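Local coordinates for protein putative ABC transporter subunit, substrate-binding component (PDB 4EVQ) that binds 4-hydroxybenzoate and probably delivers such aromatic acids to an ABC transporter as its periplasmic substrate-binding component, a member of the leucine-binding protein family, at residues Lys152-Val157 / Lys173-Gly178; Lys224-Ala227 / Gly232-Leu235; Asp84-Thr89 / Met96-Ile101; Val59-Glu64 / Thr75-Ser80; Leu40-Gln45 / Lys276-Ala281. One frame throughout, in Å; residues are numbered along the deposited sequence.

Contact 1 of 5, residues Lys152-Val157 / Lys173-Gly178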
# COMPACT_ATOMS: atom_id res chain seq x y z
N LYS A 152 11.17 7.54 -22.79
CA LYS A 152 10.28 7.98 -23.84
C LYS A 152 9.37 6.90 -24.43
O LYS A 152 8.44 7.21 -25.17
CB LYS A 152 11.11 8.58 -25.04
CG LYS A 152 12.09 9.72 -24.73
CD LYS A 152 12.51 10.44 -26.02
CE LYS A 152 12.90 9.46 -27.15
NZ LYS A 152 13.18 10.13 -28.48
N LYS A 153 9.66 5.62 -24.16
CA LYS A 153 9.01 4.55 -24.91
C LYS A 153 8.83 3.33 -23.99
O LYS A 153 9.72 2.52 -23.85
CB LYS A 153 9.86 4.16 -26.11
CG LYS A 153 9.26 3.08 -27.01
CD LYS A 153 10.26 2.65 -28.11
CE LYS A 153 9.71 1.55 -28.96
NZ LYS A 153 10.73 1.02 -29.97
N ALA A 154 7.65 3.24 -23.35
CA ALA A 154 7.45 2.27 -22.31
C ALA A 154 6.57 1.11 -22.73
O ALA A 154 5.68 1.26 -23.58
CB ALA A 154 6.75 2.94 -21.10
N VAL A 155 6.82 -0.04 -22.13
CA VAL A 155 5.83 -1.12 -22.08
C VAL A 155 5.45 -1.31 -20.62
O VAL A 155 6.31 -1.24 -19.74
CB VAL A 155 6.41 -2.44 -22.63
CG1 VAL A 155 5.48 -3.64 -22.36
CG2 VAL A 155 6.71 -2.33 -24.09
N THR A 156 4.15 -1.53 -20.35
CA THR A 156 3.70 -1.83 -19.00
C THR A 156 3.36 -3.31 -18.86
O THR A 156 2.96 -3.96 -19.86
CB THR A 156 2.49 -1.01 -18.56
OG1 THR A 156 1.35 -1.44 -19.27
CG2 THR A 156 2.71 0.47 -18.78
N VAL A 157 3.57 -3.86 -17.68
CA VAL A 157 3.18 -5.24 -17.43
C VAL A 157 2.67 -5.34 -15.97
O VAL A 157 3.34 -4.87 -15.04
CB VAL A 157 4.33 -6.21 -17.75
CG1 VAL A 157 5.54 -5.92 -16.96
CG2 VAL A 157 3.88 -7.64 -17.59
N LYS A 173 -1.07 8.28 -17.82
CA LYS A 173 -1.43 9.69 -17.86
C LYS A 173 -0.25 10.59 -17.71
O LYS A 173 -0.11 11.54 -18.48
CB LYS A 173 -2.49 10.00 -16.82
CG LYS A 173 -3.82 9.38 -17.17
CD LYS A 173 -4.84 9.57 -16.07
CE LYS A 173 -6.06 8.70 -16.34
NZ LYS A 173 -6.91 8.56 -15.13
N SER A 174 0.63 10.35 -16.76
CA SER A 174 1.76 11.26 -16.59
C SER A 174 2.87 11.01 -17.58
O SER A 174 3.61 11.96 -17.93
CB SER A 174 2.29 11.21 -15.15
OG SER A 174 2.84 9.94 -14.89
N PHE A 175 2.99 9.79 -18.08
CA PHE A 175 4.01 9.50 -19.07
C PHE A 175 3.64 10.10 -20.41
O PHE A 175 4.49 10.74 -21.07
CB PHE A 175 4.19 7.99 -19.19
CG PHE A 175 5.52 7.57 -19.80
CD1 PHE A 175 6.69 7.68 -19.09
CD2 PHE A 175 5.59 7.08 -21.11
CE1 PHE A 175 7.91 7.30 -19.64
CE2 PHE A 175 6.81 6.67 -21.64
CZ PHE A 175 7.95 6.77 -20.91
N THR A 176 2.39 9.97 -20.80
CA THR A 176 1.96 10.56 -22.06
C THR A 176 1.81 12.09 -21.97
O THR A 176 2.03 12.77 -22.99
CB THR A 176 0.65 9.95 -22.59
OG1 THR A 176 -0.44 10.27 -21.72
CG2 THR A 176 0.76 8.45 -22.76
N ALA A 177 1.43 12.65 -20.82
CA ALA A 177 1.42 14.13 -20.67
C ALA A 177 2.81 14.65 -20.85
O ALA A 177 2.98 15.76 -21.40
CB ALA A 177 0.87 14.54 -19.31
N GLY A 178 3.83 13.93 -20.43
CA GLY A 178 5.21 14.32 -20.61
C GLY A 178 5.76 13.97 -21.99
O GLY A 178 6.99 14.04 -22.16
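F175 carries this contact alone from the helix side, its ring reaching across to the backbone of K152 and K153 and to the methyl of A154. The ring can be followed outward. F175 CB, still beside the helix, is 6.0 Å from A154 CB and does no touching. With CG anti to the backbone N (chi1 -160°), the next bonds carry the ring away from its own helix and toward the start of strand 153-159. CD2 has closed only part of the gap, at 4.3 Å from A154 CB. Contact proper begins at CE2, which lies 3.8 Å from A154 CB and equally near the carbonyl carbon of K152. CZ, the far end of the ring, is also 3.8 Å from the K152 backbone N, and it meets K153 N at 3.8 Å with that nitrogen in the ring plane, at the edge.

The two segments belong to a beta-alpha-beta unit of the periplasmic binding protein fold, in which strand 153-159 leads through helix 162-177 to strand 181-188; F175 thus sets the last turn of the helix against the beginning of the strand that precedes it. The nearby backbone nitrogens of K152 and K153 have polar partners of their own: both carboxylate oxygens of D208 are engaged, OD2 by K152 N and OD1 by K153 N. The ring also meets F171 one turn earlier, while M146 and I147 of helix 135-148 pack on it. A154 approaches obliquely, its CB pointing toward the helix, whereas K152 and K153 direct theirs away, leaving their backbone for the ring to meet.

Contact 2 of 5, residues Lys224-Ala227 / Gly232-Leu235. With SO4 (sulfate ion), chain F.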
# COMPACT_ATOMS: atom_id res chain seq x y z
N LYS A 224 13.44 -11.92 -10.87
CA LYS A 224 14.37 -12.99 -11.25
C LYS A 224 14.25 -13.29 -12.73
O LYS A 224 15.27 -13.34 -13.46
CB LYS A 224 14.09 -14.23 -10.40
CG LYS A 224 14.52 -14.04 -8.95
CD LYS A 224 14.52 -15.29 -8.06
CE LYS A 224 15.37 -14.96 -6.77
NZ LYS A 224 15.60 -16.04 -5.75
N ASP A 225 13.03 -13.45 -13.20
CA ASP A 225 12.80 -13.82 -14.60
C ASP A 225 13.23 -12.68 -15.51
O ASP A 225 13.83 -12.90 -16.58
CB ASP A 225 11.36 -14.20 -14.88
CG ASP A 225 10.93 -15.50 -14.20
OD1 ASP A 225 11.82 -16.25 -13.73
OD2 ASP A 225 9.70 -15.74 -14.17
N TYR A 226 12.93 -11.44 -15.15
CA TYR A 226 13.27 -10.27 -15.95
C TYR A 226 14.80 -10.19 -16.13
O TYR A 226 15.29 -9.97 -17.23
CB TYR A 226 12.71 -9.03 -15.27
CG TYR A 226 12.83 -7.76 -16.08
CD1 TYR A 226 14.02 -7.05 -16.15
CD2 TYR A 226 11.75 -7.27 -16.80
CE1 TYR A 226 14.09 -5.87 -16.87
CE2 TYR A 226 11.83 -6.11 -17.54
CZ TYR A 226 13.03 -5.41 -17.57
OH TYR A 226 13.10 -4.24 -18.28
N ALA A 227 15.55 -10.35 -15.05
CA ALA A 227 17.01 -10.29 -15.10
C ALA A 227 17.50 -11.43 -15.96
O ALA A 227 18.43 -11.24 -16.78
CB ALA A 227 17.61 -10.37 -13.72
N GLY A 232 18.54 -5.79 -21.40
CA GLY A 232 19.19 -4.50 -21.57
C GLY A 232 18.22 -3.33 -21.57
O GLY A 232 18.42 -2.30 -22.23
N ILE A 233 17.13 -3.48 -20.81
CA ILE A 233 16.10 -2.45 -20.71
C ILE A 233 15.81 -2.18 -19.20
O ILE A 233 15.60 -3.12 -18.44
CB ILE A 233 14.75 -2.93 -21.37
CG1 ILE A 233 14.94 -3.18 -22.86
CG2 ILE A 233 13.63 -1.89 -21.14
CD1 ILE A 233 13.81 -4.06 -23.47
N PRO A 234 15.84 -0.94 -18.77
CA PRO A 234 15.65 -0.68 -17.33
C PRO A 234 14.22 -0.91 -16.89
O PRO A 234 13.26 -0.54 -17.53
CB PRO A 234 15.98 0.78 -17.18
CG PRO A 234 15.80 1.38 -18.51
CD PRO A 234 16.14 0.30 -19.52
N LEU A 235 14.15 -1.56 -15.73
CA LEU A 235 12.90 -1.88 -15.03
C LEU A 235 12.60 -0.84 -13.98
O LEU A 235 13.43 -0.50 -13.13
CB LEU A 235 13.02 -3.27 -14.45
CG LEU A 235 11.79 -3.78 -13.64
CD1 LEU A 235 10.57 -3.82 -14.56
CD2 LEU A 235 12.06 -5.14 -13.10
S SO4 F . 16.59 -18.44 -9.20
O1 SO4 F . 17.33 -19.66 -9.53
O2 SO4 F . 15.16 -18.61 -9.39
O3 SO4 F . 17.02 -17.35 -10.08
O4 SO4 F . 16.86 -18.01 -7.82
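Y226 lies with one ring face against L235 while its hydroxyl reaches the carbonyl of I233, so a single side chain ties helix 217-228 to the loop that follows it. That loop feeds strand 235-238, and the contact therefore closes the second half of a beta-alpha-beta unit that starts at strand 209-213, within one sheet of the periplasmic binding protein fold.

The two main side chains run past each other in opposite directions. L235 CB stands over the ring, 4.1 Å from its centroid and 27° off the normal, which meets the geometry of a CH-pi contact. Farther along, CD2 is 4.0 Å above the ring plane but displaced toward the rim, nearest to CG. Y226 is placed for this by a CG anti to the backbone N (chi1 -172°), which sends the ring off the helix toward the loop.

At the other end of the ring, OH donates to I233 O across 2.7 Å, the oxygen lying at the ring edge and in its plane. The donor sits 59° out of the carbonyl plane, so the bond comes from above that plane and not along a lone pair. A phenylalanine in place of Y226 would keep the ring face for L235 but would probably leave I233 O without this donor and the loop less firmly fixed to the helix.

V210 of strand 209-213 packs on Y226, I233 and L235 alike. Away from the ring, in one of its two deposited conformers, exposed K224 donates from NZ to O4 of a sulfate ion, probably from the crystallisation liquor, at 3.1 Å.

Contact 3 of 5, residues Asp84-Thr89 / Met96-Ile101; sequences DVLIGT and MAMVKI
The peptide group between G88 and T89, which is cis, presents one face to the side chain of M98, here a selenomethionine. M98 SE stands over the G88 carbonyl, 3.6 Å from both G88 C and G88 O. CE is bent at chi3 (79°) so that M98 CE comes down close to G88 O, 3.1 Å away and well above the plane; this is a tight approach, slightly inside ordinary carbon-oxygen contact.

These groups belong to the beta-alpha-beta unit of strand 85-88, helix 92-105 and strand 109-111, in one lobe of the periplasmic binding protein fold, and the helix is laid on the strand through M98 alone among its residues 96-101. G88 makes the approach possible: a CB at this position would fall only 3.4 Å from M98 SE. The neighbouring T89 turns its hydroxyl to D63 OD2, and its side chain is about 8 Å from the bound 4-hydroxybenzoate, which places this end of the strand near the binding cleft.

Two residues before G88, L86 reaches toward M98, the two side chains meeting tip to tip. L86 CD2 lies 3.9 Å from M98 CG and equally close to SE.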
# COMPACT_ATOMS: atom_id res chain seq x y z
N ASP A 84 -15.47 -3.44 16.85
CA ASP A 84 -15.59 -2.02 17.18
C ASP A 84 -14.94 -1.15 16.12
O ASP A 84 -15.29 0.02 15.94
CB ASP A 84 -14.91 -1.74 18.53
CG ASP A 84 -15.62 -2.43 19.70
OD1 ASP A 84 -16.84 -2.19 19.88
OD2 ASP A 84 -14.94 -3.19 20.42
N VAL A 85 -13.95 -1.72 15.44
CA VAL A 85 -13.16 -1.03 14.40
C VAL A 85 -12.84 -2.07 13.37
O VAL A 85 -12.69 -3.24 13.72
CB VAL A 85 -11.82 -0.47 14.99
CG1 VAL A 85 -10.91 0.15 13.90
CG2 VAL A 85 -12.12 0.56 16.12
N LEU A 86 -12.77 -1.64 12.11
CA LEU A 86 -12.43 -2.52 11.00
C LEU A 86 -11.17 -2.03 10.29
O LEU A 86 -11.06 -0.85 9.95
CB LEU A 86 -13.58 -2.54 10.00
CG LEU A 86 -13.42 -3.31 8.70
CD1 LEU A 86 -13.25 -4.79 8.96
CD2 LEU A 86 -14.65 -3.06 7.84
N ILE A 87 -10.20 -2.91 10.16
CA ILE A 87 -8.94 -2.60 9.46
C ILE A 87 -8.74 -3.62 8.35
O ILE A 87 -8.62 -4.82 8.60
CB ILE A 87 -7.73 -2.54 10.42
CG1 ILE A 87 -7.98 -1.49 11.51
CG2 ILE A 87 -6.42 -2.28 9.64
CD1 ILE A 87 -6.88 -1.41 12.52
N GLY A 88 -8.71 -3.16 7.11
CA GLY A 88 -8.42 -4.03 5.97
C GLY A 88 -8.61 -3.25 4.70
O GLY A 88 -9.10 -2.11 4.71
N THR A 89 -8.12 -3.75 3.56
CA THR A 89 -7.32 -4.94 3.38
C THR A 89 -6.21 -4.64 2.37
O THR A 89 -5.89 -3.46 2.13
CB THR A 89 -8.21 -6.09 2.96
OG1 THR A 89 -7.40 -7.30 2.81
CG2 THR A 89 -8.92 -5.82 1.65
N MSE A 96 -12.67 -2.69 -2.04
CA MSE A 96 -13.78 -1.85 -2.48
C MSE A 96 -15.13 -2.46 -2.05
O MSE A 96 -16.08 -1.74 -1.71
CB MSE A 96 -13.71 -1.57 -3.99
CG MSE A 96 -13.92 -2.74 -4.86
SE MSE A 96 -13.78 -2.15 -6.72
CE MSE A 96 -11.90 -1.76 -6.84
N ALA A 97 -15.22 -3.77 -2.01
CA ALA A 97 -16.44 -4.41 -1.53
C ALA A 97 -16.58 -4.22 -0.03
O ALA A 97 -17.70 -4.03 0.48
CB ALA A 97 -16.37 -5.89 -1.89
N MSE A 98 -15.47 -4.26 0.68
CA MSE A 98 -15.49 -4.05 2.14
C MSE A 98 -15.93 -2.65 2.45
O MSE A 98 -16.79 -2.44 3.32
CB MSE A 98 -14.08 -4.31 2.71
CG MSE A 98 -13.98 -4.26 4.20
SE MSE A 98 -12.19 -3.91 4.88
CE MSE A 98 -12.22 -2.01 4.54
N VAL A 99 -15.35 -1.66 1.80
CA VAL A 99 -15.67 -0.26 2.07
C VAL A 99 -17.11 0.05 1.68
O VAL A 99 -17.76 0.84 2.36
CB VAL A 99 -14.69 0.67 1.33
CG1 VAL A 99 -15.19 2.11 1.35
CG2 VAL A 99 -13.34 0.56 1.94
N LYS A 100 -17.65 -0.61 0.66
CA LYS A 100 -19.02 -0.36 0.26
C LYS A 100 -19.95 -0.64 1.43
O LYS A 100 -20.93 0.08 1.66
CB LYS A 100 -19.41 -1.20 -0.96
CG LYS A 100 -20.80 -0.98 -1.44
CD LYS A 100 -21.05 -1.73 -2.78
CE LYS A 100 -22.49 -1.46 -3.28
NZ LYS A 100 -22.70 -2.08 -4.62
N ILE A 101 -19.73 -1.72 2.17
CA ILE A 101 -20.52 -2.03 3.37
C ILE A 101 -20.15 -1.14 4.53
O ILE A 101 -21.02 -0.61 5.22
CB ILE A 101 -20.22 -3.50 3.76
CG1 ILE A 101 -20.72 -4.44 2.67
CG2 ILE A 101 -20.84 -3.85 5.10
CD1 ILE A 101 -20.19 -5.80 2.76

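Contact 4 of 5, residues Val59-Glu64 / Thr75-Ser80; sequences VKVDDE and TKLIQS. With SO4 (sulfate ion), chain C.
V61 and L77 meet more tightly than carbon atoms usually do: V61 CG2 and L77 CD2 are 3.5 Å apart, with the two side chains pointing tip to tip. The same V61 methyl is also 3.7 Å from L77 CG, so it presses on the fork of the leucine. L77 CB does not aim at the strand; chi1 of -88°, away from the staggered value, swings its end nearer. V59 adds a looser contact, its CG1 passing L77 CD2 at 4.0 Å. Truncating L77 to alanine removes CG and both methyls, which would probably open a gap in front of V61 and leave V59 CG1 without this partner.

At the solvent side, K76 runs past V61 with CE 4.4 Å from V61 CG2. Its chain bends at chi4 and delivers NZ to O4 of a sulfate ion, probably from the crystallisation liquor, at 2.8 Å; NZ also forms a salt bridge with E81. Where strand 54-62 ends, D62 OD1 accepts from E64 N at 3.0 Å, forming an Asx turn.

Strand 59-62 and helix 75-80 run at 149°, closer to antiparallel than to parallel, with 10.1 Å between their axes. L77 and V61 both pack on L22 of strand 17-23, as expected of a helix that crosses over that strand on its way from strand 54-62 to strand 85-88, the Rossmann-like topology of type I periplasmic binding proteins.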
# COMPACT_ATOMS: atom_id res chain seq x y z
N VAL A 59 -9.34 -9.62 15.85
CA VAL A 59 -10.10 -10.69 15.27
C VAL A 59 -9.65 -10.79 13.83
O VAL A 59 -10.02 -9.94 12.99
CB VAL A 59 -11.60 -10.41 15.36
CG1 VAL A 59 -12.36 -11.57 14.77
CG2 VAL A 59 -11.99 -10.13 16.83
N LYS A 60 -8.87 -11.81 13.51
CA LYS A 60 -8.19 -11.87 12.21
C LYS A 60 -8.94 -12.77 11.23
O LYS A 60 -9.04 -13.98 11.44
CB LYS A 60 -6.78 -12.39 12.44
CG LYS A 60 -5.97 -11.56 13.41
CD LYS A 60 -4.62 -12.17 13.71
CE LYS A 60 -3.78 -11.24 14.56
NZ LYS A 60 -2.44 -11.85 14.85
N VAL A 61 -9.44 -12.19 10.15
CA VAL A 61 -10.23 -12.90 9.16
C VAL A 61 -9.44 -12.89 7.87
O VAL A 61 -9.04 -11.83 7.36
CB VAL A 61 -11.61 -12.24 8.98
CG1 VAL A 61 -12.40 -12.87 7.86
CG2 VAL A 61 -12.39 -12.27 10.32
N ASP A 62 -9.18 -14.07 7.34
CA ASP A 62 -8.47 -14.24 6.10
C ASP A 62 -9.33 -14.00 4.90
O ASP A 62 -10.25 -14.76 4.62
CB ASP A 62 -7.98 -15.68 6.05
CG ASP A 62 -7.11 -15.96 4.82
OD1 ASP A 62 -6.68 -15.01 4.10
OD2 ASP A 62 -6.84 -17.16 4.59
N ASP A 63 -9.03 -12.92 4.15
CA ASP A 63 -9.83 -12.59 2.98
C ASP A 63 -9.43 -13.34 1.71
O ASP A 63 -10.12 -13.28 0.71
CB ASP A 63 -9.84 -11.08 2.71
CG ASP A 63 -8.53 -10.56 2.05
OD1 ASP A 63 -7.58 -11.27 1.82
OD2 ASP A 63 -8.48 -9.37 1.71
N GLU A 64 -8.33 -14.08 1.78
CA GLU A 64 -7.82 -14.91 0.67
C GLU A 64 -7.56 -14.11 -0.63
O GLU A 64 -7.50 -14.69 -1.70
CB GLU A 64 -8.78 -16.10 0.39
CG GLU A 64 -9.07 -16.94 1.63
CD GLU A 64 -10.16 -18.04 1.47
OE1 GLU A 64 -10.77 -18.17 0.40
OE2 GLU A 64 -10.35 -18.81 2.44
N THR A 75 -19.30 -8.69 6.43
CA THR A 75 -20.51 -8.81 7.23
C THR A 75 -20.24 -9.62 8.50
O THR A 75 -20.71 -9.21 9.58
CB THR A 75 -21.62 -9.41 6.39
OG1 THR A 75 -21.89 -8.51 5.30
CG2 THR A 75 -22.90 -9.59 7.22
N LYS A 76 -19.51 -10.74 8.39
CA LYS A 76 -19.13 -11.52 9.60
C LYS A 76 -18.42 -10.61 10.63
O LYS A 76 -18.74 -10.63 11.81
CB LYS A 76 -18.21 -12.72 9.26
CG LYS A 76 -17.46 -13.38 10.48
CD LYS A 76 -16.43 -14.49 10.03
CE LYS A 76 -15.70 -15.10 11.21
NZ LYS A 76 -16.60 -15.86 12.19
N LEU A 77 -17.49 -9.80 10.18
CA LEU A 77 -16.72 -8.99 11.10
C LEU A 77 -17.57 -7.91 11.75
O LEU A 77 -17.44 -7.68 12.95
CB LEU A 77 -15.55 -8.29 10.40
CG LEU A 77 -14.30 -9.11 10.34
CD1 LEU A 77 -13.26 -8.34 9.56
CD2 LEU A 77 -13.79 -9.43 11.72
N ILE A 78 -18.42 -7.23 10.96
CA ILE A 78 -19.21 -6.14 11.50
C ILE A 78 -20.36 -6.66 12.33
O ILE A 78 -20.61 -6.15 13.42
CB ILE A 78 -19.72 -5.20 10.36
CG1 ILE A 78 -18.55 -4.53 9.63
CG2 ILE A 78 -20.74 -4.15 10.89
CD1 ILE A 78 -18.98 -3.73 8.39
N GLN A 79 -21.08 -7.67 11.83
CA GLN A 79 -22.30 -8.15 12.48
C GLN A 79 -22.00 -9.28 13.47
O GLN A 79 -22.24 -9.13 14.66
CB GLN A 79 -23.33 -8.60 11.44
CG GLN A 79 -23.41 -7.73 10.19
CD GLN A 79 -24.33 -6.54 10.27
OE1 GLN A 79 -24.17 -5.63 11.10
NE2 GLN A 79 -25.31 -6.53 9.38
N SER A 80 -21.47 -10.40 13.01
CA SER A 80 -21.34 -11.57 13.88
C SER A 80 -20.28 -11.40 14.98
O SER A 80 -20.48 -11.78 16.14
CB SER A 80 -20.98 -12.80 13.03
OG SER A 80 -21.85 -12.88 11.91
S SO4 C . -14.63 -17.17 15.51
O1 SO4 C . -13.44 -18.05 15.52
O2 SO4 C . -15.81 -17.69 16.21
O3 SO4 C . -14.38 -15.77 15.88
O4 SO4 C . -14.94 -17.18 14.09

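Contact 5 of 5, residues Leu40-Gln45 / Lys276-Ala281; sequences LELYVQ and KSFEAA
L42 supplies nearly all of the contact from helix 30-46, pushing its two methyls against S277, F278 and A281 of helix 269-282. The meeting joins a helix near the N terminus to one from much later in the chain, within one lobe of the periplasmic binding protein fold.

Contacts between apolar side chains form the first group. With CG anti to the backbone N (chi1 -165°), the leucine fork faces the other helix and its branches separate: CD2 goes to F278 CB at 3.8 Å, and CD1 to A281 CB at 3.9 Å. The F278 ring is met obliquely, its CD2 lying 3.9 Å from L42 CD2. S277 CB is 4.0 Å from L42 CD2.

The second group joins side chain to backbone. L42 CD2 lies 3.6 Å from F278 CA and about as close to F278 N, so the methyl rests on the helix backbone itself. The segment axes stay 10.9 Å apart and cross at 108°, which confines the meeting to one small patch.

Beyond the pair, W294 of helix 288-306 packs on L42, while P286 and A290 pack on F278. Since the two segments meet through apolar side-chain atoms and the backbone of S277 and F278, with no hydrogen bond or charge pair between them, close fit and exclusion of water probably account for the hold.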
# COMPACT_ATOMS: atom_id res chain seq x y z
N LEU A 40 1.03 -3.32 13.01
CA LEU A 40 -0.04 -2.93 13.93
C LEU A 40 0.18 -3.51 15.33
O LEU A 40 0.02 -2.82 16.35
CB LEU A 40 -1.36 -3.37 13.33
CG LEU A 40 -2.61 -3.08 14.14
CD1 LEU A 40 -2.74 -1.60 14.47
CD2 LEU A 40 -3.77 -3.56 13.31
N GLU A 41 0.57 -4.78 15.41
CA GLU A 41 0.82 -5.40 16.70
C GLU A 41 2.03 -4.78 17.40
O GLU A 41 2.04 -4.62 18.61
CB GLU A 41 1.02 -6.91 16.54
CG GLU A 41 -0.29 -7.59 16.15
CD GLU A 41 -0.17 -9.09 15.90
OE1 GLU A 41 0.88 -9.57 15.43
OE2 GLU A 41 -1.18 -9.79 16.15
N LEU A 42 3.07 -4.48 16.63
CA LEU A 42 4.24 -3.84 17.22
C LEU A 42 3.86 -2.48 17.79
O LEU A 42 4.34 -2.08 18.87
CB LEU A 42 5.37 -3.71 16.17
CG LEU A 42 6.75 -3.39 16.74
CD1 LEU A 42 7.32 -4.59 17.54
CD2 LEU A 42 7.70 -2.94 15.59
N TYR A 43 3.06 -1.74 17.06
CA TYR A 43 2.63 -0.43 17.61
C TYR A 43 1.87 -0.61 18.90
O TYR A 43 2.12 0.11 19.87
CB TYR A 43 1.77 0.36 16.63
CG TYR A 43 1.41 1.68 17.23
CD1 TYR A 43 2.36 2.65 17.39
CD2 TYR A 43 0.14 1.90 17.74
CE1 TYR A 43 2.06 3.85 18.02
CE2 TYR A 43 -0.17 3.09 18.38
CZ TYR A 43 0.79 4.07 18.50
OH TYR A 43 0.50 5.27 19.10
N VAL A 44 0.92 -1.53 18.92
CA VAL A 44 0.16 -1.75 20.16
C VAL A 44 1.12 -2.13 21.28
O VAL A 44 0.97 -1.64 22.40
CB VAL A 44 -0.92 -2.82 19.96
CG1 VAL A 44 -1.51 -3.28 21.29
CG2 VAL A 44 -2.04 -2.29 19.00
N GLN A 45 2.10 -2.99 21.03
CA GLN A 45 3.08 -3.34 22.05
C GLN A 45 3.88 -2.14 22.50
O GLN A 45 4.16 -2.01 23.70
CB GLN A 45 3.99 -4.43 21.50
CG GLN A 45 5.13 -4.88 22.41
CD GLN A 45 5.92 -6.05 21.80
OE1 GLN A 45 6.66 -5.90 20.81
NE2 GLN A 45 5.74 -7.23 22.38
N LYS A 276 14.45 -0.25 14.37
CA LYS A 276 15.15 -0.97 15.45
C LYS A 276 14.22 -1.95 16.16
O LYS A 276 14.57 -3.12 16.39
CB LYS A 276 15.77 0.02 16.44
CG LYS A 276 16.54 -0.64 17.60
CD LYS A 276 17.32 0.40 18.40
CE LYS A 276 17.92 -0.21 19.68
NZ LYS A 276 18.45 0.85 20.59
N SER A 277 13.03 -1.48 16.51
CA SER A 277 12.03 -2.30 17.22
C SER A 277 11.52 -3.45 16.38
O SER A 277 11.29 -4.55 16.87
CB SER A 277 10.84 -1.42 17.64
OG SER A 277 11.18 -0.57 18.71
N PHE A 278 11.29 -3.19 15.09
CA PHE A 278 10.78 -4.21 14.19
C PHE A 278 11.83 -5.30 13.95
O PHE A 278 11.51 -6.49 13.97
CB PHE A 278 10.31 -3.55 12.90
CG PHE A 278 9.49 -4.46 12.02
CD1 PHE A 278 10.09 -5.40 11.21
CD2 PHE A 278 8.10 -4.37 12.01
CE1 PHE A 278 9.34 -6.21 10.40
CE2 PHE A 278 7.34 -5.15 11.21
CZ PHE A 278 7.94 -6.09 10.41
N GLU A 279 13.07 -4.90 13.73
CA GLU A 279 14.15 -5.87 13.51
C GLU A 279 14.37 -6.70 14.76
O GLU A 279 14.63 -7.90 14.67
CB GLU A 279 15.42 -5.16 13.06
CG GLU A 279 15.26 -4.69 11.63
CD GLU A 279 16.42 -3.91 11.02
OE1 GLU A 279 17.39 -3.62 11.72
OE2 GLU A 279 16.32 -3.56 9.81
N ALA A 280 14.31 -6.08 15.94
CA ALA A 280 14.46 -6.84 17.17
C ALA A 280 13.36 -7.91 17.33
O ALA A 280 13.63 -9.03 17.80
CB ALA A 280 14.53 -5.92 18.39
N ALA A 281 12.14 -7.58 16.93
CA ALA A 281 11.02 -8.49 17.11
C ALA A 281 10.95 -9.57 16.02
O ALA A 281 10.62 -10.73 16.31
CB ALA A 281 9.70 -7.70 17.15

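In the fold
Contacts 3, 4 and 5 belong to one lobe of the protein and contacts 1 and 2 to the other; the centres of contacts 1 and 4 are about 39 Å apart. Contact 3 is fully buried; the rest are partly buried and reach the surface. Contacts 3 and 4 share a sheet and meet directly, with L86 packed on L77. Contact 5 adds a helix from late in the chain; it touches contact 3 where I87 packs on L40 and is joined to contact 4 by the K60-E41 salt bridge. Contacts 4 and 5 are mainly apolar, contacts 1 and 3 also set a side chain against backbone groups, and contact 2, which joins a helix to the loop after it, adds a hydrogen bond.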